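Local coordinates for beta-agarase (Persicobacter, PDB 6AII), which is a GH16-family beta-agarase that probably hydrolyses the beta-1,4 linkages of agarose, releasing neoagarobiose as a product, at residues A170-L175 with W203-G208; F131-W136 with C149-G154. All blocks are in the same frame, centred on the assembly; numbering follows the deposited sequence.

Contact 1: A170-L175 with W203-G208; sequences AKHIHL and WYYENG
Ile173 and Tyr204 form an antiparallel hydrogen-bonded pair, with Ile173 N donating to Tyr204 O at 2.8 Å and Tyr204 N returning a bond to Ile173 O at 2.9 Å. One step along, His174 and Trp203 make a non-hydrogen-bonded pair whose CA atoms are 4.5 Å apart. Beyond the Ile173-Tyr204 pair, water 1 lies between the two segments, next to Lys171 O and accepting from Glu206 N.

Trp203 and His174 point to the same face of the sheet and form an offset stack, centroid of the six-membered ring to imidazole centroid 4.1 Å, planes 21° apart. CG of His174, anti to the backbone N (chi1 -169°), is carried to the indole, and CD2 lies over it, 3.4 Å from Trp203 CE2; the partner of His174 ND1 is Glu150 OE1. The indole also turns an edge to the face of His172, whose ND1 is held by Trp168 O, in an offset edge-to-face pair with planes at 89°. With an alanine at Trp203, both ring contacts would be gone and the His174 imidazole would probably be left uncovered on that side.

On the far side of His172, Tyr205 carries Lys171 over one ring face: CE is 4.0 Å from the Tyr205 ring centroid, a CH-pi contact, and NZ lies off-centre at 4.3 Å from the same centroid, a cation-pi contact. Ile173 and Tyr204 point to the other face, packing on Ile233 of strand 228-233, while Leu175 CD1 touches Tyr204 CB. The Tyr204 hydroxyl donates to Glu206 OE2 through the lone pair anti to the other oxygen. Together, His172, His174, Trp203 and Tyr205 make an aromatic cluster that bridges strand 173-181 and the short strand 203-204 paired with it, in the GH16 beta-sandwich.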
loop_
_atom_site.group_PDB
_atom_site.type_symbol
_atom_site.label_atom_id
_atom_site.label_comp_id
_atom_site.label_asym_id
_atom_site.label_seq_id
_atom_site.Cartn_x
_atom_site.Cartn_y
_atom_site.Cartn_z
ATOM N N ALA A 170 12.680 -2.557 -7.073
ATOM C CA ALA A 170 11.963 -1.427 -7.674
ATOM C C ALA A 170 10.998 -1.945 -8.739
ATOM O O ALA A 170 10.038 -1.241 -9.057
ATOM C CB ALA A 170 12.958 -0.442 -8.290
ATOM N N LYS A 171 11.235 -3.080 -9.349
ATOM C CA LYS A 171 10.407 -3.440 -10.469
ATOM C C LYS A 171 9.064 -4.051 -10.043
ATOM O O LYS A 171 8.162 -4.203 -10.867
ATOM C CB LYS A 171 11.142 -4.374 -11.411
ATOM C CG LYS A 171 11.309 -5.791 -10.914
ATOM C CD LYS A 171 12.239 -6.572 -11.860
ATOM C CE LYS A 171 12.455 -7.994 -11.419
ATOM N NZ LYS A 171 13.300 -8.661 -12.463
ATOM N N HIS A 172 8.943 -4.414 -8.777
ATOM C CA HIS A 172 7.802 -5.168 -8.303
ATOM C C HIS A 172 6.749 -4.272 -7.632
ATOM O O HIS A 172 6.960 -3.105 -7.227
ATOM C CB HIS A 172 8.216 -6.215 -7.303
ATOM C CG HIS A 172 9.016 -7.313 -7.820
ATOM N ND1 HIS A 172 10.388 -7.247 -7.830
ATOM C CD2 HIS A 172 8.708 -8.459 -8.403
ATOM C CE1 HIS A 172 10.837 -8.310 -8.384
ATOM N NE2 HIS A 172 9.846 -9.103 -8.727
ATOM N N ILE A 173 5.551 -4.809 -7.650
ATOM C CA ILE A 173 4.449 -4.375 -6.733
ATOM C C ILE A 173 3.998 -5.645 -6.014
ATOM O O ILE A 173 3.503 -6.571 -6.644
ATOM C CB ILE A 173 3.308 -3.657 -7.457
ATOM C CG1 ILE A 173 3.746 -2.343 -8.104
ATOM C CG2 ILE A 173 2.163 -3.351 -6.467
ATOM C CD1 ILE A 173 2.735 -1.758 -9.076
ATOM N N HIS A 174 4.071 -5.633 -4.693
ATOM C CA HIS A 174 3.570 -6.734 -3.892
ATOM C C HIS A 174 2.050 -6.674 -3.760
ATOM O O HIS A 174 1.565 -5.657 -3.367
ATOM C CB HIS A 174 4.239 -6.690 -2.520
ATOM C CG HIS A 174 4.018 -7.914 -1.694
ATOM N ND1 HIS A 174 3.717 -7.844 -0.325
ATOM C CD2 HIS A 174 4.061 -9.229 -2.022
ATOM C CE1 HIS A 174 3.632 -9.094 0.143
ATOM N NE2 HIS A 174 3.882 -9.941 -0.843
ATOM N N LEU A 175 1.331 -7.743 -4.171
ATOM C CA LEU A 175 -0.127 -7.827 -4.126
ATOM C C LEU A 175 -0.428 -8.976 -3.150
ATOM O O LEU A 175 -0.158 -10.133 -3.489
ATOM C CB LEU A 175 -0.702 -8.138 -5.519
ATOM C CG LEU A 175 -0.259 -7.198 -6.621
ATOM C CD1 LEU A 175 -0.791 -7.729 -7.964
ATOM C CD2 LEU A 175 -0.744 -5.751 -6.341
ATOM N N TRP A 203 4.472 -11.226 -6.131
ATOM C CA TRP A 203 5.315 -10.088 -6.391
ATOM C C TRP A 203 5.202 -9.781 -7.901
ATOM O O TRP A 203 5.817 -10.412 -8.775
ATOM C CB TRP A 203 6.756 -10.382 -6.008
ATOM C CG TRP A 203 6.991 -10.385 -4.522
ATOM C CD1 TRP A 203 6.874 -11.425 -3.634
ATOM C CD2 TRP A 203 7.291 -9.237 -3.734
ATOM N NE1 TRP A 203 7.122 -11.002 -2.363
ATOM C CE2 TRP A 203 7.393 -9.657 -2.391
ATOM C CE3 TRP A 203 7.459 -7.880 -4.036
ATOM C CZ2 TRP A 203 7.656 -8.770 -1.373
ATOM C CZ3 TRP A 203 7.713 -6.994 -3.015
ATOM C CH2 TRP A 203 7.846 -7.451 -1.698
ATOM N N TYR A 204 4.248 -8.923 -8.173
ATOM C CA TYR A 204 3.905 -8.558 -9.583
ATOM C C TYR A 204 5.029 -7.755 -10.216
ATOM O O TYR A 204 5.574 -6.796 -9.641
ATOM C CB TYR A 204 2.642 -7.686 -9.589
ATOM C CG TYR A 204 2.202 -7.283 -10.978
ATOM C CD1 TYR A 204 1.450 -8.149 -11.704
ATOM C CD2 TYR A 204 2.657 -6.111 -11.544
ATOM C CE1 TYR A 204 1.077 -7.855 -13.009
ATOM C CE2 TYR A 204 2.252 -5.766 -12.827
ATOM C CZ TYR A 204 1.471 -6.655 -13.535
ATOM O OH TYR A 204 1.156 -6.407 -14.847
ATOM N N TYR A 205 5.364 -8.099 -11.476
ATOM C CA TYR A 205 6.256 -7.236 -12.281
ATOM C C TYR A 205 5.972 -7.540 -13.763
ATOM O O TYR A 205 5.227 -8.446 -14.061
ATOM C CB TYR A 205 7.755 -7.328 -11.938
ATOM C CG TYR A 205 8.437 -8.590 -12.402
ATOM C CD1 TYR A 205 8.281 -9.779 -11.707
ATOM C CD2 TYR A 205 9.257 -8.548 -13.519
ATOM C CE1 TYR A 205 8.901 -10.951 -12.137
ATOM C CE2 TYR A 205 9.926 -9.701 -13.924
ATOM C CZ TYR A 205 9.784 -10.864 -13.200
ATOM O OH TYR A 205 10.380 -12.056 -13.583
ATOM N N GLU A 206 6.475 -6.677 -14.619
ATOM C CA GLU A 206 6.312 -6.779 -16.083
ATOM C C GLU A 206 7.689 -6.744 -16.715
ATOM O O GLU A 206 8.517 -5.849 -16.413
ATOM C CB GLU A 206 5.480 -5.613 -16.579
ATOM C CG GLU A 206 4.068 -5.679 -16.095
ATOM C CD GLU A 206 3.266 -4.449 -16.487
ATOM O OE1 GLU A 206 3.790 -3.638 -17.258
ATOM O OE2 GLU A 206 2.147 -4.304 -15.998
ATOM N N ASN A 207 7.957 -7.741 -17.586
ATOM C CA ASN A 207 9.177 -7.736 -18.342
ATOM C C ASN A 207 9.375 -6.390 -19.045
ATOM O O ASN A 207 8.420 -5.922 -19.730
ATOM C CB ASN A 207 9.143 -8.850 -19.407
ATOM C CG ASN A 207 10.366 -8.905 -20.315
ATOM O OD1 ASN A 207 10.622 -8.052 -21.214
ATOM N ND2 ASN A 207 11.195 -9.879 -20.017
ATOM N N GLY A 208 10.537 -5.759 -18.842
ATOM C CA GLY A 208 10.896 -4.511 -19.445
ATOM C C GLY A 208 10.732 -3.304 -18.558
ATOM O O GLY A 208 11.324 -2.255 -18.831
HETATM O O HOH W 1 7.922 -4.328 -13.612
#

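Contact 2: F131-W136 with C149-G154; sequences FANNVW and CENYGG
Asn133 with Asn151 and Val135 with Cys149 are the two hydrogen-bonded pairs of an antiparallel beta hairpin, strands 132-139 and 144-151, whose short axes run at 173°. Its second strand carries Glu145, Asp147 and Glu150, spaced as in the ExDxxE signature of GH16. The backbone ladder is tight: Asn133 N to Asn151 O is 2.7 Å and Val135 N to Cys149 O is 2.9 Å, both nearly straight, whereas Asn151 N to Asn133 O stretches to 3.2 Å. On the closely packed face, Val135 CB meets Cys149 CB at 4.2 Å, with Met313 of strand 312-325 packing on Asn133 and Val135.

The opposite face is polar and looser, and Glu150, whose OE1 has His174 as its outside partner, is partly exposed there. Asn134 OD1 rests on the aliphatic part of Glu150, 3.6 Å from its CB, and the two groups are also joined by water 2, which donates to Asn134 OD1 and Glu150 OE2 and sits beside Tyr152 OH. Past the Asn133-Asn151 pair, the chain makes an Asx turn: Gly153 N donates to Asn151 OD1 at 2.9 Å from above the amide plane.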
loop_
_atom_site.group_PDB
_atom_site.type_symbol
_atom_site.label_atom_id
_atom_site.label_comp_id
_atom_site.label_asym_id
_atom_site.label_seq_id
_atom_site.Cartn_x
_atom_site.Cartn_y
_atom_site.Cartn_z
ATOM N N PHE A 131 12.994 3.749 -1.040
ATOM C CA PHE A 131 12.255 3.469 0.177
ATOM C C PHE A 131 10.914 2.857 -0.200
ATOM O O PHE A 131 10.501 2.958 -1.373
ATOM C CB PHE A 131 12.101 4.721 1.065
ATOM C CG PHE A 131 11.489 5.982 0.533
ATOM C CD1 PHE A 131 10.153 6.043 0.153
ATOM C CD2 PHE A 131 12.265 7.126 0.378
ATOM C CE1 PHE A 131 9.605 7.217 -0.352
ATOM C CE2 PHE A 131 11.710 8.308 -0.075
ATOM C CZ PHE A 131 10.392 8.347 -0.465
ATOM N N ALA A 132 10.221 2.324 0.781
ATOM C CA ALA A 132 8.922 1.664 0.578
ATOM C C ALA A 132 7.818 2.699 0.433
ATOM O O ALA A 132 7.801 3.699 1.144
ATOM C CB ALA A 132 8.588 0.732 1.696
ATOM N N ASN A 133 6.953 2.452 -0.576
ATOM C CA ASN A 133 5.790 3.254 -0.873
ATOM C C ASN A 133 4.593 2.293 -0.757
ATOM O O ASN A 133 4.463 1.391 -1.564
ATOM C CB ASN A 133 5.872 3.836 -2.277
ATOM C CG ASN A 133 6.986 4.820 -2.514
ATOM O OD1 ASN A 133 6.637 5.974 -2.853
ATOM N ND2 ASN A 133 8.270 4.370 -2.476
ATOM N N ASN A 134 3.734 2.478 0.263
ATOM C CA ASN A 134 2.774 1.455 0.646
ATOM C C ASN A 134 1.328 2.014 0.639
ATOM O O ASN A 134 1.096 3.118 1.063
ATOM C CB ASN A 134 3.032 0.973 2.061
ATOM C CG ASN A 134 4.365 0.277 2.245
ATOM O OD1 ASN A 134 4.867 -0.422 1.360
ATOM N ND2 ASN A 134 4.903 0.481 3.448
ATOM N N VAL A 135 0.423 1.195 0.170
ATOM C CA VAL A 135 -1.020 1.423 0.223
ATOM C C VAL A 135 -1.630 0.110 0.744
ATOM O O VAL A 135 -1.492 -0.940 0.121
ATOM C CB VAL A 135 -1.633 1.783 -1.137
ATOM C CG1 VAL A 135 -3.105 2.122 -0.959
ATOM C CG2 VAL A 135 -0.918 2.923 -1.810
ATOM N N TRP A 136 -2.262 0.160 1.917
ATOM C CA TRP A 136 -2.697 -1.078 2.527
ATOM C C TRP A 136 -3.843 -0.801 3.492
ATOM O O TRP A 136 -4.147 0.328 3.743
ATOM C CB TRP A 136 -1.548 -1.834 3.182
ATOM C CG TRP A 136 -0.770 -1.072 4.211
ATOM C CD1 TRP A 136 0.051 0.009 4.019
ATOM C CD2 TRP A 136 -0.723 -1.359 5.611
ATOM N NE1 TRP A 136 0.636 0.400 5.198
ATOM C CE2 TRP A 136 0.159 -0.426 6.185
ATOM C CE3 TRP A 136 -1.377 -2.318 6.394
ATOM C CZ2 TRP A 136 0.484 -0.472 7.530
ATOM C CZ3 TRP A 136 -1.056 -2.349 7.729
ATOM C CH2 TRP A 136 -0.202 -1.385 8.286
ATOM N N CYS A 149 -0.698 -2.243 -2.408
ATOM C CA CYS A 149 0.594 -1.971 -3.086
ATOM C C CYS A 149 1.693 -1.908 -2.022
ATOM O O CYS A 149 1.577 -1.100 -1.113
ATOM C CB CYS A 149 0.531 -0.638 -3.805
ATOM S SG CYS A 149 2.166 -0.015 -4.396
ATOM N N GLU A 150 2.729 -2.736 -2.134
ATOM C CA GLU A 150 3.977 -2.493 -1.467
ATOM C C GLU A 150 5.026 -2.449 -2.567
ATOM O O GLU A 150 5.144 -3.375 -3.369
ATOM C CB GLU A 150 4.403 -3.535 -0.405
ATOM C CG GLU A 150 3.353 -3.764 0.630
ATOM C CD GLU A 150 3.832 -4.811 1.634
ATOM O OE1 GLU A 150 3.324 -5.932 1.501
ATOM O OE2 GLU A 150 4.776 -4.515 2.465
ATOM N N ASN A 151 5.698 -1.330 -2.661
ATOM C CA ASN A 151 6.647 -1.085 -3.726
ATOM C C ASN A 151 7.832 -0.342 -3.144
ATOM O O ASN A 151 7.647 0.328 -2.106
ATOM C CB ASN A 151 5.954 -0.266 -4.817
ATOM C CG ASN A 151 6.912 0.358 -5.811
ATOM O OD1 ASN A 151 7.399 1.443 -5.528
ATOM N ND2 ASN A 151 7.333 -0.428 -6.765
ATOM N N TYR A 152 8.992 -0.520 -3.734
ATOM C CA TYR A 152 10.202 -0.039 -3.141
ATOM C C TYR A 152 10.870 1.086 -3.896
ATOM O O TYR A 152 12.097 1.334 -3.729
ATOM C CB TYR A 152 11.099 -1.270 -2.939
ATOM C CG TYR A 152 10.483 -2.169 -1.900
ATOM C CD1 TYR A 152 10.615 -1.879 -0.541
ATOM C CD2 TYR A 152 9.631 -3.174 -2.274
ATOM C CE1 TYR A 152 9.988 -2.667 0.414
ATOM C CE2 TYR A 152 8.984 -3.959 -1.338
ATOM C CZ TYR A 152 9.159 -3.687 0.007
ATOM O OH TYR A 152 8.464 -4.402 0.942
ATOM N N GLY A 153 10.179 1.826 -4.745
ATOM C CA GLY A 153 10.638 3.101 -5.232
ATOM C C GLY A 153 11.534 2.983 -6.474
ATOM O O GLY A 153 11.288 2.187 -7.406
ATOM N N GLY A 154 12.562 3.798 -6.469
ATOM C CA GLY A 154 13.406 3.973 -7.633
ATOM C C GLY A 154 14.752 3.293 -7.514
ATOM O O GLY A 154 15.017 2.574 -6.568
HETATM O O HOH W 2 6.524 -2.504 2.261
#

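Contact 2 closes before contact 1 opens along the chain, and their centres lie 11 Å apart in one mixed sheet. Four of its strands lie side by side in the order 132-139, 144-151, 173-181 and 203-204, so contact 2 joins the first two, contact 1 the last two. The strands between them, 144-151 and 173-181, are neighbours, and the two contacts touch directly through two short polar pairs, His174 ND1 to Glu150 OE1 and His172 O to Asn151 ND2, each 2.7 Å and probably a hydrogen bond. The aromatic cluster of contact 1 thus borders the Glu150 face of contact 2, consistent with one wall of a GH16 substrate cleft.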